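Local coordinates for protein acyl-ACP thioesterase (Bacteroides thetaiotaomicron, PDB 2ESS) that probably hydrolyses the thioester of fatty acyl-acyl carrier protein in lipid biosynthesis, using a double hotdog fold, at residues L65-D70 with G108-V113; Q82-N87 with D94-V99; R200-A205 with S243-E248; N6-Y11 with Y138-P143. All coordinates share one frame; numbering follows the deposited sequence.

All four contacts reach one long antiparallel sheet. Contacts 1, 2 and 3 are buried pairings of adjacent strands within it, whereas contact 4 lies at the surface beside strand 9-14, where an irregular connection meets the start of the chain. Contacts 1 and 2 are both in the N-terminal hotdog unit, where strands 92-100 and 106-118 are neighbours; contact 3 is in the C-terminal unit, with strand 199-206 hydrogen-bonded to strand 58-69 of contact 1. Contact 1 has regular pairing, while contacts 2 and 3 each contain a classic bulge and add side-chain and water bonds. Contact 4 relies on one lysine, a water and small apolar touches.

Contact 1. Residues L65-D70 with G108-V113; sequences LAIELD and GYARSV
Ala66 and Arg111 exchange two backbone hydrogen bonds, Ala66 N to Arg111 O and Arg111 N to Ala66 O, each 2.8 Å long. Glu68 and Tyr109 repeat the exchange two residues on, and the bond from Glu68 N to Tyr109 O (2.9 Å) is almost straight, at 177°. These are the hydrogen-bonded pairs of an antiparallel strand pairing in the sheet of the double hotdog fold, between strands 58-69 and 106-118. In the non-hydrogen-bonded pairs, Leu65 with Ser112, Ile67 with Ala110 and Leu69 with Gly108, the side chains lie on one face, where Leu35 of helix 28-45 touches Ile67 and Ala110. Ile67 holds CG1 anti to its carbonyl carbon (chi1 -56°) and meets Ala110 CB with it at 4.1 Å. Leu65 reaches across with CD1, which lies 3.7 Å from Arg111 O and 4.1 Å from Ser112 CB. On the other face the polar ends lead away from the pairing: Glu68 forms a salt bridge with Arg201, while Arg111 bonds the carbonyls of Cys144 and Ile146. At Gly108 the strands come within 4.1 Å, CA to CA of Leu69, and Leu69 CD2 rests 3.9 Å from Gly108 CA, where a CB on Gly108 would collide with it.

Contact 2. Residues Q82-N87 with D94-V99; sequences QTWVEN and DRNFAV
Trp84 lays its indole across Asn96, whose CB sits 3.4 Å above the Trp84 ring plane, toward the rim, with the amide turned 86° from the ring. With CG between the backbone N and carbonyl carbon (chi1 63°), the indole beyond it lies over the neighbouring strand. At the indole edge a water lies in plane, accepting from Trp84 NE1 and, at 2.8 Å, from Asn96 ND2. Glu86 crosses the same amide with its carboxylate plane 78° away, and its OE1 forms a salt bridge with Arg111. On the opposite sheet face the Arg95 chain bends at its third torsion, and its NH1 donates to Thr83 OG1 at 2.9 Å, while Val85 CG2 lies over one guanidinium face. Thr83 OG1 donates to Asn96 O at 3.0 Å, and Trp84 N reaches that oxygen from the other side of its carbonyl plane. Glu86 and Asn87 both face Asp94, a classic beta bulge in the hairpin of strands 78-88 and 92-100. An alanine at Arg95 would probably leave Thr83 OG1 and His42 ND1 without their NH1 and NH2 donors. The Thr83 hydroxyl, accepting from Arg95 and donating to Asn96, has its rotation fixed and links a buried guanidinium to the backbone.

Contact 3. Residues R200-A205 with S243-E248; sequences RRFEMA and SKVIFE
Phe202 lies side by side with Val245, the two side chains pointing the same way, and Val245 CG2 meets the ring edge 3.9 Å from Phe202 CD1. CG is anti to the backbone N (chi1 179°), and the ring beyond it comes nearer to strand 238-247. Farther along this face Ser243 OG donates to Glu203 O at 2.9 Å, nearly along the C=O axis. That oxygen is gripped twice, since Lys244 N also bonds to it at 3.0 Å, tilted from the carbonyl plane. The selenium of selenomethionine Met204 packs 3.8 Å from Ser243 CB. On the other face Glu203 and Lys244 run alongside each other, with Glu203 OE2 3.7 Å from Lys244 CD. Their charges do not meet directly; a water donates to Glu203 OE2 and accepts from Lys244 NZ. Arg201 holds the same OE2 side-on in a salt bridge, NE at 2.8 Å and NH2 beside it, both with the oxygen in the guanidinium plane. Arg200 and Arg201 both donate from their backbone N to Ile246 O, forming a classic beta bulge at the end of the pairing, while Arg200 NH1 and Glu248 OE2 make a long salt bridge of 3.8 Å. The antiparallel pair lies between strands 58-69 and 227-234, one from each half of the continuous sheet, and helix 178-186 packs through Ile182, Ile185 and Leu186 on the face of Phe202, Met204 and Ser243.

Contact 4. Residues N6-Y11 with Y138-P143; sequences NKIGTY and YICDEP
Lys7, in a short 3-10 segment, and Tyr138, at the start of an irregular run, approach to 5.4 Å between CA atoms, and a water donating to both Lys7 O and Tyr138 O bridges their backbones. The Lys7 side chain is extended beyond CG and passes the carbonyl oxygens of Tyr138 and Ile139. Its CB lies 3.9 Å from Cys140 CB, and NZ donates to Ile139 O at 2.8 Å, nearly in line with the carbonyl (C=O...N angle 161°). NZ has a second partner in Glu4, with which it forms a salt bridge. The edge of the Tyr138 ring faces Lys7 CA. Ile8 meets the same segment farther on: its CG1 touches Cys140 SG at 4.0 Å, and its CD1 comes 3.6 Å from Glu142 OE2, the Ile8 and Glu142 side chains crossing at about a right angle. Glu142 N makes a weak bond to Cys140 SG. Both segments are tied to strand 78-88, Gly9 bonding to Thr83 and Cys140 to Val85 through the backbone, so the contact joins the chain start to the connection that follows strand 106-118. An alanine at Lys7 would probably leave Ile139 O without its ammonium donor and the Glu4 carboxylate without its counter-charge. The direct polar link is thus one ammonium-to-carbonyl bond, with a water joining the backbones elsewhere and a carboxylate that probably steadies the cation.

Contact 1. Residues L65-D70 with G108-V113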
loop_
_atom_site.group_PDB
_atom_site.type_symbol
_atom_site.label_atom_id
_atom_site.label_comp_id
_atom_site.label_asym_id
_atom_site.label_seq_id
_atom_site.Cartn_x
_atom_site.Cartn_y
_atom_site.Cartn_z
ATOM N N LEU A 65 -7.853 17.504 2.190
ATOM C CA LEU A 65 -6.899 16.925 3.149
ATOM C C LEU A 65 -5.640 17.785 3.167
ATOM O O LEU A 65 -5.085 18.046 2.094
ATOM C CB LEU A 65 -6.554 15.500 2.745
ATOM C CG LEU A 65 -5.575 14.708 3.599
ATOM C CD1 LEU A 65 -6.074 14.553 5.086
ATOM C CD2 LEU A 65 -5.293 13.388 2.950
ATOM N N ALA A 66 -5.210 18.262 4.352
ATOM C CA ALA A 66 -3.896 18.941 4.490
ATOM C C ALA A 66 -3.140 18.221 5.594
ATOM O O ALA A 66 -3.703 17.950 6.650
ATOM C CB ALA A 66 -4.021 20.430 4.817
ATOM N N ILE A 67 -1.877 17.926 5.300
ATOM C CA ILE A 67 -0.915 17.252 6.182
ATOM C C ILE A 67 0.301 18.170 6.340
ATOM O O ILE A 67 0.848 18.696 5.362
ATOM C CB ILE A 67 -0.459 15.891 5.609
ATOM C CG1 ILE A 67 -1.655 14.974 5.330
ATOM C CG2 ILE A 67 0.547 15.141 6.566
ATOM C CD1 ILE A 67 -1.305 13.733 4.455
ATOM N N GLU A 68 0.695 18.431 7.572
ATOM C CA GLU A 68 1.895 19.248 7.819
ATOM C C GLU A 68 2.782 18.529 8.827
ATOM O O GLU A 68 2.306 18.125 9.898
ATOM C CB GLU A 68 1.521 20.643 8.319
ATOM C CG GLU A 68 2.650 21.664 8.244
ATOM C CD GLU A 68 2.181 23.102 8.518
ATOM O OE1 GLU A 68 2.993 23.846 9.104
ATOM O OE2 GLU A 68 1.024 23.477 8.159
ATOM N N LEU A 69 4.056 18.363 8.466
ATOM C CA LEU A 69 4.991 17.488 9.203
ATOM C C LEU A 69 6.294 18.174 9.516
ATOM O O LEU A 69 6.818 18.883 8.674
ATOM C CB LEU A 69 5.310 16.236 8.378
ATOM C CG LEU A 69 4.153 15.319 7.973
ATOM C CD1 LEU A 69 4.600 14.442 6.832
ATOM C CD2 LEU A 69 3.654 14.508 9.156
ATOM N N ASP A 70 6.813 17.946 10.729
ATOM C CA ASP A 70 8.207 18.259 11.070
ATOM C C ASP A 70 9.135 17.112 10.659
ATOM O O ASP A 70 10.287 17.323 10.298
ATOM C CB ASP A 70 8.362 18.438 12.577
ATOM C CG ASP A 70 7.749 19.736 13.081
ATOM O OD1 ASP A 70 7.571 20.687 12.275
ATOM O OD2 ASP A 70 7.455 19.805 14.297
ATOM N N GLY A 108 3.580 15.807 13.522
ATOM C CA GLY A 108 2.762 16.408 12.471
ATOM C C GLY A 108 1.287 16.487 12.823
ATOM O O GLY A 108 0.830 15.940 13.848
ATOM N N TYR A 109 0.552 17.192 11.955
ATOM C CA TYR A 109 -0.872 17.368 12.086
ATOM C C TYR A 109 -1.527 17.235 10.727
ATOM O O TYR A 109 -0.888 17.413 9.729
ATOM C CB TYR A 109 -1.220 18.731 12.651
ATOM C CG TYR A 109 -0.733 18.944 14.024
ATOM C CD1 TYR A 109 -1.424 18.434 15.106
ATOM C CD2 TYR A 109 0.454 19.622 14.249
ATOM C CE1 TYR A 109 -0.934 18.606 16.409
ATOM C CE2 TYR A 109 0.952 19.794 15.527
ATOM C CZ TYR A 109 0.249 19.294 16.594
ATOM O OH TYR A 109 0.758 19.493 17.838
ATOM N N ALA A 110 -2.816 16.916 10.718
ATOM C CA ALA A 110 -3.594 16.914 9.501
ATOM C C ALA A 110 -5.001 17.450 9.765
ATOM O O ALA A 110 -5.533 17.334 10.885
ATOM C CB ALA A 110 -3.617 15.520 8.845
ATOM N N ARG A 111 -5.562 18.067 8.715
ATOM C CA ARG A 111 -6.938 18.556 8.695
ATOM C C ARG A 111 -7.629 17.939 7.484
ATOM O O ARG A 111 -7.050 17.917 6.404
ATOM C CB ARG A 111 -6.977 20.066 8.575
ATOM C CG ARG A 111 -6.506 20.802 9.806
ATOM C CD ARG A 111 -6.561 22.314 9.597
ATOM N NE ARG A 111 -6.398 22.929 10.899
ATOM C CZ ARG A 111 -7.376 23.242 11.733
ATOM N NH1 ARG A 111 -8.658 23.087 11.417
ATOM N NH2 ARG A 111 -7.054 23.735 12.907
ATOM N N SER A 112 -8.849 17.440 7.682
ATOM C CA SER A 112 -9.660 16.839 6.610
ATOM C C SER A 112 -11.053 17.460 6.649
ATOM O O SER A 112 -11.543 17.872 7.716
ATOM C CB SER A 112 -9.726 15.315 6.722
ATOM O OG SER A 112 -10.330 14.847 7.930
ATOM N N VAL A 113 -11.661 17.594 5.475
ATOM C CA VAL A 113 -12.980 18.237 5.328
ATOM C C VAL A 113 -13.820 17.248 4.527
ATOM O O VAL A 113 -13.399 16.761 3.477
ATOM C CB VAL A 113 -12.914 19.610 4.619
ATOM C CG1 VAL A 113 -14.359 20.212 4.400
ATOM C CG2 VAL A 113 -11.936 20.582 5.362
#

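Contact 2. Residues Q82-N87 with D94-V99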
loop_
_atom_site.group_PDB
_atom_site.type_symbol
_atom_site.label_atom_id
_atom_site.label_comp_id
_atom_site.label_asym_id
_atom_site.label_seq_id
_atom_site.Cartn_x
_atom_site.Cartn_y
_atom_site.Cartn_z
ATOM N N GLN A 82 -3.672 10.230 16.326
ATOM C CA GLN A 82 -4.844 10.648 17.095
ATOM C C GLN A 82 -5.758 11.386 16.123
ATOM O O GLN A 82 -5.289 12.097 15.243
ATOM C CB GLN A 82 -4.461 11.566 18.248
ATOM C CG GLN A 82 -3.881 10.849 19.443
ATOM C CD GLN A 82 -3.266 11.791 20.425
ATOM O OE1 GLN A 82 -3.056 12.958 20.136
ATOM N NE2 GLN A 82 -2.974 11.290 21.594
ATOM N N THR A 83 -7.060 11.231 16.315
ATOM C CA THR A 83 -8.041 11.893 15.478
ATOM C C THR A 83 -9.284 12.236 16.293
ATOM O O THR A 83 -9.623 11.568 17.280
ATOM C CB THR A 83 -8.392 11.008 14.255
ATOM O OG1 THR A 83 -9.238 11.756 13.391
ATOM C CG2 THR A 83 -9.034 9.673 14.685
ATOM N N TRP A 84 -9.957 13.291 15.862
ATOM C CA TRP A 84 -11.102 13.815 16.556
ATOM C C TRP A 84 -11.852 14.727 15.593
ATOM O O TRP A 84 -11.283 15.215 14.608
ATOM C CB TRP A 84 -10.664 14.604 17.813
ATOM C CG TRP A 84 -9.836 15.799 17.520
ATOM C CD1 TRP A 84 -10.275 17.073 17.312
ATOM C CD2 TRP A 84 -8.416 15.833 17.375
ATOM N NE1 TRP A 84 -9.214 17.894 17.036
ATOM C CE2 TRP A 84 -8.059 17.153 17.075
ATOM C CE3 TRP A 84 -7.411 14.860 17.458
ATOM C CZ2 TRP A 84 -6.745 17.539 16.885
ATOM C CZ3 TRP A 84 -6.115 15.236 17.263
ATOM C CH2 TRP A 84 -5.786 16.569 16.976
ATOM N N VAL A 85 -13.123 14.925 15.890
ATOM C CA VAL A 85 -13.989 15.852 15.189
ATOM C C VAL A 85 -13.867 17.221 15.784
ATOM O O VAL A 85 -14.113 17.404 16.963
ATOM C CB VAL A 85 -15.476 15.391 15.251
ATOM C CG1 VAL A 85 -16.424 16.402 14.563
ATOM C CG2 VAL A 85 -15.622 14.024 14.604
ATOM N N GLU A 86 -13.475 18.196 14.962
ATOM C CA GLU A 86 -13.345 19.579 15.414
ATOM C C GLU A 86 -14.636 20.360 15.260
ATOM O O GLU A 86 -15.016 21.107 16.154
ATOM C CB GLU A 86 -12.225 20.293 14.661
ATOM C CG GLU A 86 -12.126 21.736 15.036
ATOM C CD GLU A 86 -10.997 22.439 14.312
ATOM O OE1 GLU A 86 -11.010 22.443 13.050
ATOM O OE2 GLU A 86 -10.125 22.991 15.019
ATOM N N ASN A 87 -15.296 20.204 14.117
ATOM C CA ASN A 87 -16.573 20.892 13.851
ATOM C C ASN A 87 -17.501 20.056 13.017
ATOM O O ASN A 87 -17.065 19.336 12.142
ATOM C CB ASN A 87 -16.352 22.187 13.040
ATOM C CG ASN A 87 -15.866 23.352 13.897
ATOM O OD1 ASN A 87 -14.819 23.933 13.613
ATOM N ND2 ASN A 87 -16.639 23.706 14.939
ATOM N N ASP A 94 -15.300 18.844 9.824
ATOM C CA ASP A 94 -13.846 18.989 9.903
ATOM C C ASP A 94 -13.323 17.965 10.916
ATOM O O ASP A 94 -13.674 18.011 12.085
ATOM C CB ASP A 94 -13.470 20.410 10.320
ATOM C CG ASP A 94 -13.872 21.461 9.278
ATOM O OD1 ASP A 94 -14.158 21.124 8.089
ATOM O OD2 ASP A 94 -13.942 22.640 9.678
ATOM N N ARG A 95 -12.512 17.037 10.437
ATOM C CA ARG A 95 -11.857 16.042 11.245
ATOM C C ARG A 95 -10.344 16.297 11.223
ATOM O O ARG A 95 -9.741 16.428 10.151
ATOM C CB ARG A 95 -12.098 14.654 10.709
ATOM C CG ARG A 95 -11.158 13.641 11.362
ATOM C CD ARG A 95 -11.463 12.227 11.059
ATOM N NE ARG A 95 -12.730 11.690 11.576
ATOM C CZ ARG A 95 -12.970 11.294 12.812
ATOM N NH1 ARG A 95 -12.106 11.504 13.790
ATOM N NH2 ARG A 95 -14.152 10.765 13.097
ATOM N N ASN A 96 -9.745 16.355 12.410
ATOM C CA ASN A 96 -8.321 16.693 12.565
ATOM C C ASN A 96 -7.565 15.526 13.101
ATOM O O ASN A 96 -8.166 14.533 13.595
ATOM C CB ASN A 96 -8.161 17.924 13.439
ATOM C CG ASN A 96 -8.739 19.167 12.779
ATOM O OD1 ASN A 96 -9.053 19.172 11.576
ATOM N ND2 ASN A 96 -8.927 20.193 13.563
ATOM N N PHE A 97 -6.257 15.613 12.936
ATOM C CA PHE A 97 -5.326 14.522 13.267
ATOM C C PHE A 97 -4.031 15.077 13.865
ATOM O O PHE A 97 -3.603 16.205 13.554
ATOM C CB PHE A 97 -4.914 13.706 12.034
ATOM C CG PHE A 97 -6.036 13.163 11.250
ATOM C CD1 PHE A 97 -6.613 13.919 10.245
ATOM C CD2 PHE A 97 -6.498 11.866 11.477
ATOM C CE1 PHE A 97 -7.649 13.396 9.488
ATOM C CE2 PHE A 97 -7.520 11.351 10.740
ATOM C CZ PHE A 97 -8.115 12.118 9.752
ATOM N N ALA A 98 -3.425 14.276 14.737
ATOM C CA ALA A 98 -2.053 14.506 15.194
ATOM C C ALA A 98 -1.279 13.207 14.925
ATOM O O ALA A 98 -1.819 12.100 15.002
ATOM C CB ALA A 98 -2.024 14.875 16.670
ATOM N N VAL A 99 -0.030 13.333 14.521
ATOM C CA VAL A 99 0.853 12.169 14.355
ATOM C C VAL A 99 1.928 12.235 15.425
ATOM O O VAL A 99 2.570 13.285 15.617
ATOM C CB VAL A 99 1.498 12.180 12.942
ATOM C CG1 VAL A 99 2.398 10.938 12.733
ATOM C CG2 VAL A 99 0.363 12.263 11.883
HETATM O O HOH W 1 -8.394 20.854 16.179
#

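Contact 3. Residues R200-A205 with S243-E248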
loop_
_atom_site.group_PDB
_atom_site.type_symbol
_atom_site.label_atom_id
_atom_site.label_comp_id
_atom_site.label_asym_id
_atom_site.label_seq_id
_atom_site.Cartn_x
_atom_site.Cartn_y
_atom_site.Cartn_z
ATOM N N ARG A 200 7.160 19.327 3.650
ATOM C CA ARG A 200 6.660 19.814 4.932
ATOM C C ARG A 200 5.164 20.043 4.962
ATOM O O ARG A 200 4.544 19.913 6.017
ATOM C CB ARG A 200 7.426 21.037 5.400
ATOM C CG ARG A 200 6.974 22.388 4.945
ATOM C CD ARG A 200 7.354 23.433 6.019
ATOM N NE ARG A 200 6.567 23.235 7.251
ATOM C CZ ARG A 200 6.959 22.591 8.358
ATOM N NH1 ARG A 200 8.178 22.052 8.482
ATOM N NH2 ARG A 200 6.112 22.492 9.379
ATOM N N ARG A 201 4.582 20.376 3.815
ATOM C CA ARG A 201 3.125 20.491 3.732
ATOM C C ARG A 201 2.624 19.924 2.434
ATOM O O ARG A 201 3.221 20.141 1.387
ATOM C CB ARG A 201 2.671 21.935 3.885
ATOM C CG ARG A 201 1.120 22.031 3.935
ATOM C CD ARG A 201 0.680 23.243 4.533
ATOM N NE ARG A 201 -0.759 23.408 4.331
ATOM C CZ ARG A 201 -1.682 23.460 5.283
ATOM N NH1 ARG A 201 -1.359 23.299 6.579
ATOM N NH2 ARG A 201 -2.952 23.672 4.916
ATOM N N PHE A 202 1.515 19.191 2.518
ATOM C CA PHE A 202 0.924 18.519 1.396
ATOM C C PHE A 202 -0.598 18.637 1.488
ATOM O O PHE A 202 -1.205 18.310 2.519
ATOM C CB PHE A 202 1.379 17.059 1.359
ATOM C CG PHE A 202 0.782 16.279 0.226
ATOM C CD1 PHE A 202 1.274 16.415 -1.057
ATOM C CD2 PHE A 202 -0.296 15.436 0.453
ATOM C CE1 PHE A 202 0.697 15.730 -2.102
ATOM C CE2 PHE A 202 -0.853 14.763 -0.561
ATOM C CZ PHE A 202 -0.350 14.903 -1.851
ATOM N N GLU A 203 -1.214 19.125 0.418
ATOM C CA GLU A 203 -2.662 19.256 0.379
ATOM C C GLU A 203 -3.270 18.595 -0.848
ATOM O O GLU A 203 -2.676 18.579 -1.892
ATOM C CB GLU A 203 -3.057 20.719 0.377
ATOM C CG GLU A 203 -2.434 21.572 1.438
ATOM C CD GLU A 203 -2.779 23.054 1.304
ATOM O OE1 GLU A 203 -3.681 23.413 0.516
ATOM O OE2 GLU A 203 -2.103 23.865 1.974
HETATM N N MSE A 204 -4.435 18.011 -0.672
HETATM C CA MSE A 204 -5.222 17.389 -1.732
HETATM C C MSE A 204 -6.596 18.032 -1.696
HETATM O O MSE A 204 -7.159 18.288 -0.594
HETATM C CB MSE A 204 -5.423 15.917 -1.455
HETATM C CG MSE A 204 -4.160 15.103 -1.570
HETATM SE SE MSE A 204 -3.539 15.137 -3.491
HETATM C CE MSE A 204 -5.152 14.647 -4.571
ATOM N N ALA A 205 -7.119 18.298 -2.891
ATOM C CA ALA A 205 -8.532 18.660 -3.084
ATOM C C ALA A 205 -9.140 17.674 -4.068
ATOM O O ALA A 205 -8.654 17.522 -5.179
ATOM C CB ALA A 205 -8.661 20.086 -3.623
ATOM N N SER A 243 -3.666 19.706 -5.918
ATOM C CA SER A 243 -2.729 19.446 -4.858
ATOM C C SER A 243 -1.769 20.601 -4.697
ATOM O O SER A 243 -1.481 21.346 -5.641
ATOM C CB SER A 243 -1.975 18.135 -5.138
ATOM O OG SER A 243 -0.996 17.859 -4.153
ATOM N N LYS A 244 -1.317 20.766 -3.463
ATOM C CA LYS A 244 -0.262 21.688 -3.140
ATOM C C LYS A 244 0.816 20.918 -2.364
ATOM O O LYS A 244 0.524 20.145 -1.448
ATOM C CB LYS A 244 -0.823 22.846 -2.352
ATOM C CG LYS A 244 0.142 23.962 -2.086
ATOM C CD LYS A 244 -0.480 25.027 -1.186
ATOM C CE LYS A 244 -1.659 25.698 -1.847
ATOM N NZ LYS A 244 -2.019 26.968 -1.177
ATOM N N VAL A 245 2.058 21.108 -2.784
ATOM C CA VAL A 245 3.217 20.404 -2.220
ATOM C C VAL A 245 4.222 21.472 -1.864
ATOM O O VAL A 245 4.642 22.270 -2.728
ATOM C CB VAL A 245 3.831 19.407 -3.208
ATOM C CG1 VAL A 245 4.767 18.472 -2.478
ATOM C CG2 VAL A 245 2.787 18.578 -3.927
ATOM N N ILE A 246 4.559 21.547 -0.585
ATOM C CA ILE A 246 5.604 22.463 -0.122
ATOM C C ILE A 246 6.786 21.643 0.425
ATOM O O ILE A 246 6.639 20.857 1.361
ATOM C CB ILE A 246 5.057 23.478 0.917
ATOM C CG1 ILE A 246 3.916 24.316 0.264
ATOM C CG2 ILE A 246 6.171 24.401 1.407
ATOM C CD1 ILE A 246 3.213 25.239 1.189
ATOM N N PHE A 247 7.936 21.819 -0.193
ATOM C CA PHE A 247 9.170 21.187 0.248
ATOM C C PHE A 247 9.947 22.133 1.140
ATOM O O PHE A 247 9.761 23.344 1.065
ATOM C CB PHE A 247 10.067 20.845 -0.932
ATOM C CG PHE A 247 9.594 19.686 -1.740
ATOM C CD1 PHE A 247 8.659 19.850 -2.739
ATOM C CD2 PHE A 247 10.119 18.413 -1.517
ATOM C CE1 PHE A 247 8.246 18.766 -3.498
ATOM C CE2 PHE A 247 9.714 17.331 -2.283
ATOM C CZ PHE A 247 8.767 17.501 -3.262
ATOM N N GLU A 248 10.807 21.568 1.987
ATOM C CA GLU A 248 11.900 22.340 2.598
ATOM C C GLU A 248 13.193 21.526 2.827
ATOM O O GLU A 248 13.157 20.317 3.154
ATOM C CB GLU A 248 11.414 22.971 3.897
ATOM C CG GLU A 248 11.343 22.038 5.081
ATOM C CD GLU A 248 11.374 22.796 6.391
ATOM O OE1 GLU A 248 10.943 23.977 6.418
ATOM O OE2 GLU A 248 11.839 22.200 7.386
ATOM O OXT GLU A 248 14.320 22.056 2.717
HETATM O O HOH W 2 -0.839 26.384 1.618
#

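Contact 4. Residues N6-Y11 with Y138-P143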
loop_
_atom_site.group_PDB
_atom_site.type_symbol
_atom_site.label_atom_id
_atom_site.label_comp_id
_atom_site.label_asym_id
_atom_site.label_seq_id
_atom_site.Cartn_x
_atom_site.Cartn_y
_atom_site.Cartn_z
ATOM N N ASN A 6 -11.341 12.150 26.036
ATOM C CA ASN A 6 -12.169 10.951 25.751
ATOM C C ASN A 6 -12.807 10.881 24.338
ATOM O O ASN A 6 -13.217 9.820 23.888
ATOM C CB ASN A 6 -13.294 10.829 26.793
ATOM C CG ASN A 6 -12.803 10.379 28.161
ATOM O OD1 ASN A 6 -11.801 9.666 28.287
ATOM N ND2 ASN A 6 -13.530 10.780 29.197
ATOM N N LYS A 7 -12.887 12.017 23.660
ATOM C CA LYS A 7 -13.425 12.100 22.300
ATOM C C LYS A 7 -12.381 11.820 21.225
ATOM O O LYS A 7 -12.711 11.772 20.058
ATOM C CB LYS A 7 -13.985 13.496 22.070
ATOM C CG LYS A 7 -15.083 13.866 23.041
ATOM C CD LYS A 7 -15.297 15.345 23.098
ATOM C CE LYS A 7 -16.524 15.688 23.928
ATOM N NZ LYS A 7 -16.865 17.129 23.786
ATOM N N ILE A 8 -11.124 11.670 21.632
ATOM C CA ILE A 8 -9.995 11.366 20.746
ATOM C C ILE A 8 -9.804 9.855 20.582
ATOM O O ILE A 8 -9.830 9.100 21.539
ATOM C CB ILE A 8 -8.670 12.034 21.266
ATOM C CG1 ILE A 8 -8.868 13.545 21.386
ATOM C CG2 ILE A 8 -7.508 11.728 20.336
ATOM C CD1 ILE A 8 -7.814 14.257 22.246
ATOM N N GLY A 9 -9.666 9.408 19.348
ATOM C CA GLY A 9 -9.236 8.071 19.066
ATOM C C GLY A 9 -7.735 8.063 18.825
ATOM O O GLY A 9 -7.221 8.897 18.078
ATOM N N THR A 10 -7.053 7.083 19.399
ATOM C CA THR A 10 -5.598 6.902 19.239
ATOM C C THR A 10 -5.265 5.513 18.707
ATOM O O THR A 10 -5.705 4.522 19.250
ATOM C CB THR A 10 -4.838 7.084 20.607
ATOM O OG1 THR A 10 -5.261 8.300 21.246
ATOM C CG2 THR A 10 -3.295 7.072 20.395
ATOM N N TYR A 11 -4.469 5.445 17.648
ATOM C CA TYR A 11 -4.228 4.208 16.918
ATOM C C TYR A 11 -2.740 4.034 16.733
ATOM O O TYR A 11 -2.054 4.993 16.429
ATOM C CB TYR A 11 -4.979 4.236 15.578
ATOM C CG TYR A 11 -6.444 4.543 15.807
ATOM C CD1 TYR A 11 -7.319 3.587 16.298
ATOM C CD2 TYR A 11 -6.930 5.834 15.638
ATOM C CE1 TYR A 11 -8.641 3.905 16.558
ATOM C CE2 TYR A 11 -8.262 6.155 15.898
ATOM C CZ TYR A 11 -9.111 5.198 16.348
ATOM O OH TYR A 11 -10.419 5.567 16.598
ATOM N N TYR A 138 -19.264 14.277 19.938
ATOM C CA TYR A 138 -17.828 14.042 19.887
ATOM C C TYR A 138 -17.012 15.258 19.400
ATOM O O TYR A 138 -15.785 15.167 19.240
ATOM C CB TYR A 138 -17.540 12.808 19.038
ATOM C CG TYR A 138 -18.027 11.538 19.712
ATOM C CD1 TYR A 138 -17.255 10.901 20.692
ATOM C CD2 TYR A 138 -19.257 10.996 19.384
ATOM C CE1 TYR A 138 -17.718 9.741 21.310
ATOM C CE2 TYR A 138 -19.737 9.885 20.000
ATOM C CZ TYR A 138 -18.966 9.244 20.951
ATOM O OH TYR A 138 -19.462 8.101 21.524
ATOM N N ILE A 139 -17.677 16.399 19.217
ATOM C CA ILE A 139 -16.967 17.643 18.888
ATOM C C ILE A 139 -15.965 17.967 20.007
ATOM O O ILE A 139 -16.311 17.983 21.178
ATOM C CB ILE A 139 -17.935 18.821 18.638
ATOM C CG1 ILE A 139 -18.673 18.608 17.314
ATOM C CG2 ILE A 139 -17.155 20.148 18.609
ATOM C CD1 ILE A 139 -20.001 19.269 17.219
ATOM N N CYS A 140 -14.721 18.222 19.623
ATOM C CA CYS A 140 -13.619 18.190 20.520
ATOM C C CYS A 140 -12.713 19.379 20.202
ATOM O O CYS A 140 -12.444 19.683 19.020
ATOM C CB CYS A 140 -12.893 16.852 20.300
ATOM S SG CYS A 140 -11.300 16.648 21.091
ATOM N N ASP A 141 -12.212 20.001 21.265
ATOM C CA ASP A 141 -11.401 21.219 21.186
ATOM C C ASP A 141 -9.880 20.972 21.158
ATOM O O ASP A 141 -9.105 21.899 21.340
ATOM C CB ASP A 141 -11.760 22.159 22.367
ATOM C CG ASP A 141 -11.290 21.628 23.742
ATOM O OD1 ASP A 141 -10.732 20.499 23.848
ATOM O OD2 ASP A 141 -11.486 22.357 24.741
ATOM N N GLU A 142 -9.440 19.743 20.940
ATOM C CA GLU A 142 -8.004 19.444 20.859
ATOM C C GLU A 142 -7.300 20.332 19.803
ATOM O O GLU A 142 -7.810 20.520 18.709
ATOM C CB GLU A 142 -7.843 17.963 20.518
ATOM C CG GLU A 142 -6.423 17.441 20.424
ATOM C CD GLU A 142 -5.714 17.421 21.777
ATOM O OE1 GLU A 142 -4.473 17.307 21.757
ATOM O OE2 GLU A 142 -6.385 17.515 22.836
ATOM N N PRO A 143 -6.127 20.894 20.134
ATOM C CA PRO A 143 -5.519 21.791 19.135
ATOM C C PRO A 143 -4.912 21.094 17.919
ATOM O O PRO A 143 -4.412 19.952 17.997
ATOM C CB PRO A 143 -4.417 22.511 19.916
ATOM C CG PRO A 143 -4.444 21.977 21.321
ATOM C CD PRO A 143 -5.304 20.773 21.349
HETATM O O HOH W 3 -14.061 13.520 18.212
#